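Local coordinates for protein arginase (Thermus thermophilus, PDB 2EF5) that probably hydrolyses L-arginine to L-ornithine and urea, using two manganese ions per subunit, at residues L212-D217 / G253-L258. Numbering follows the deposited sequence.
Sequences LHVSLD and GRVQSL. With MN (manganese (II) ion), chain H; MN (manganese (II) ion), chain G.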
loop_
_atom_site.group_PDB
_atom_site.type_symbol
_atom_site.label_atom_id
_atom_site.label_comp_id
_atom_site.label_asym_id
_atom_site.label_seq_id
_atom_site.Cartn_x
_atom_site.Cartn_y
_atom_site.Cartn_z
ATOM N N LEU A 212 -7.643 -30.611 18.920
ATOM C CA LEU A 212 -6.426 -30.206 18.236
ATOM C C LEU A 212 -5.287 -31.206 18.226
ATOM O O LEU A 212 -4.995 -31.844 19.241
ATOM C CB LEU A 212 -5.927 -28.904 18.851
ATOM C CG LEU A 212 -6.926 -27.747 18.875
ATOM C CD1 LEU A 212 -6.330 -26.596 19.679
ATOM C CD2 LEU A 212 -7.251 -27.305 17.451
ATOM N N HIS A 213 -4.656 -31.340 17.060
ATOM C CA HIS A 213 -3.495 -32.207 16.902
ATOM C C HIS A 213 -2.307 -31.270 16.720
ATOM O O HIS A 213 -2.310 -30.407 15.841
ATOM C CB HIS A 213 -3.614 -33.100 15.663
ATOM C CG HIS A 213 -2.388 -33.915 15.396
ATOM N ND1 HIS A 213 -1.281 -33.404 14.754
ATOM C CD2 HIS A 213 -2.064 -35.181 15.751
ATOM C CE1 HIS A 213 -0.329 -34.318 14.726
ATOM N NE2 HIS A 213 -0.778 -35.406 15.327
ATOM N N VAL A 214 -1.296 -31.425 17.557
ATOM C CA VAL A 214 -0.121 -30.571 17.454
ATOM C C VAL A 214 1.048 -31.361 16.877
ATOM O O VAL A 214 1.416 -32.401 17.403
ATOM C CB VAL A 214 0.281 -30.014 18.837
ATOM C CG1 VAL A 214 1.586 -29.222 18.720
ATOM C CG2 VAL A 214 -0.836 -29.135 19.388
ATOM N N SER A 215 1.621 -30.872 15.788
ATOM C CA SER A 215 2.749 -31.551 15.175
ATOM C C SER A 215 3.952 -30.639 15.370
ATOM O O SER A 215 4.055 -29.586 14.747
ATOM C CB SER A 215 2.479 -31.797 13.685
ATOM O OG SER A 215 3.386 -32.752 13.174
ATOM N N LEU A 216 4.865 -31.056 16.238
ATOM C CA LEU A 216 6.037 -30.253 16.551
ATOM C C LEU A 216 7.338 -30.735 15.915
ATOM O O LEU A 216 7.858 -31.799 16.253
ATOM C CB LEU A 216 6.190 -30.169 18.081
ATOM C CG LEU A 216 7.373 -29.411 18.692
ATOM C CD1 LEU A 216 7.351 -27.945 18.255
ATOM C CD2 LEU A 216 7.289 -29.516 20.219
ATOM N N ASP A 217 7.847 -29.940 14.978
ATOM C CA ASP A 217 9.100 -30.238 14.305
ATOM C C ASP A 217 10.172 -29.504 15.104
ATOM O O ASP A 217 10.069 -28.299 15.324
ATOM C CB ASP A 217 9.083 -29.708 12.868
ATOM C CG ASP A 217 10.293 -30.150 12.076
ATOM O OD1 ASP A 217 11.415 -30.071 12.612
ATOM O OD2 ASP A 217 10.132 -30.572 10.912
ATOM N N GLY A 253 -7.494 -26.947 26.620
ATOM C CA GLY A 253 -8.031 -28.245 26.991
ATOM C C GLY A 253 -8.512 -29.042 25.790
ATOM O O GLY A 253 -9.129 -30.097 25.946
ATOM N N ARG A 254 -8.215 -28.548 24.591
ATOM C CA ARG A 254 -8.637 -29.207 23.363
ATOM C C ARG A 254 -7.573 -30.022 22.629
ATOM O O ARG A 254 -7.882 -30.662 21.620
ATOM C CB ARG A 254 -9.221 -28.174 22.399
ATOM C CG ARG A 254 -10.575 -27.614 22.825
ATOM C CD ARG A 254 -11.212 -26.823 21.696
ATOM N NE ARG A 254 -10.737 -25.441 21.584
ATOM C CZ ARG A 254 -10.241 -24.909 20.470
ATOM N NH1 ARG A 254 -10.136 -25.642 19.370
ATOM N NH2 ARG A 254 -9.882 -23.634 20.441
ATOM N N VAL A 255 -6.332 -30.011 23.111
ATOM C CA VAL A 255 -5.276 -30.778 22.447
ATOM C C VAL A 255 -5.493 -32.272 22.704
ATOM O O VAL A 255 -5.623 -32.699 23.852
ATOM C CB VAL A 255 -3.868 -30.350 22.941
ATOM C CG1 VAL A 255 -2.794 -31.213 22.282
ATOM C CG2 VAL A 255 -3.628 -28.885 22.605
ATOM N N GLN A 256 -5.521 -33.059 21.631
ATOM C CA GLN A 256 -5.774 -34.496 21.740
ATOM C C GLN A 256 -4.650 -35.420 21.271
ATOM O O GLN A 256 -4.679 -36.618 21.550
ATOM C CB GLN A 256 -7.029 -34.853 20.942
ATOM C CG GLN A 256 -6.896 -34.497 19.466
ATOM C CD GLN A 256 -7.495 -35.545 18.540
ATOM O OE1 GLN A 256 -8.696 -35.815 18.581
ATOM N NE2 GLN A 256 -6.652 -36.141 17.699
ATOM N N SER A 257 -3.676 -34.888 20.538
ATOM C CA SER A 257 -2.579 -35.718 20.045
ATOM C C SER A 257 -1.345 -34.885 19.716
ATOM O O SER A 257 -1.447 -33.693 19.432
ATOM C CB SER A 257 -3.036 -36.511 18.810
ATOM O OG SER A 257 -3.641 -35.653 17.856
ATOM N N LEU A 258 -0.186 -35.523 19.716
ATOM C CA LEU A 258 1.059 -34.802 19.482
ATOM C C LEU A 258 2.146 -35.583 18.756
ATOM O O LEU A 258 2.338 -36.768 19.027
ATOM C CB LEU A 258 1.620 -34.345 20.840
ATOM C CG LEU A 258 3.070 -33.857 20.917
ATOM C CD1 LEU A 258 3.157 -32.468 20.313
ATOM C CD2 LEU A 258 3.541 -33.825 22.359
HETATM MN MN MN H . 8.470 -30.616 9.114
HETATM MN MN MN G . 10.784 -28.806 9.282
#
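Val-214 sets CG1 anti to its backbone N (chi1 175°), where it meets CD1 of Leu-258 at 3.9 Å; its other branch, CG2, lies 4.1 Å from CG1 of Val-255. Branched aliphatic residues suit this face, since helix 272-284 covers it, Leu-284 touching both Val-214 and Leu-258. At the start of the pair, the guanidinium of Arg-254 turns a face to CD1 of Leu-212, while NH1 and NH2 bond to the carbonyls of Leu-210 and Leu-204; a long chain with a flat, many-donor end can serve both purposes. The strands are parallel neighbours in the central sheet of the arginase alpha/beta fold, joined through helix 239-252 as a beta-alpha-beta unit. Leu-212 N bonds to Arg-254 O (2.7 Å), the donor standing 37° out of the carbonyl plane, whereas Gln-256 N reaches Leu-212 O (2.7 Å) within the plane. A beta bulge at Gln-256 then shifts the register, and Val-214 N takes Ser-257 O (2.9 Å). Gln-256 NE2 also reaches Ala-106 O, tying the bulge to helix 99-107. Beyond the paired residues, strand 212-217 delivers Asp-217, whose carboxylate OD2 bridges both manganese ions, 2.5 Å from the one also bound by Asp-219.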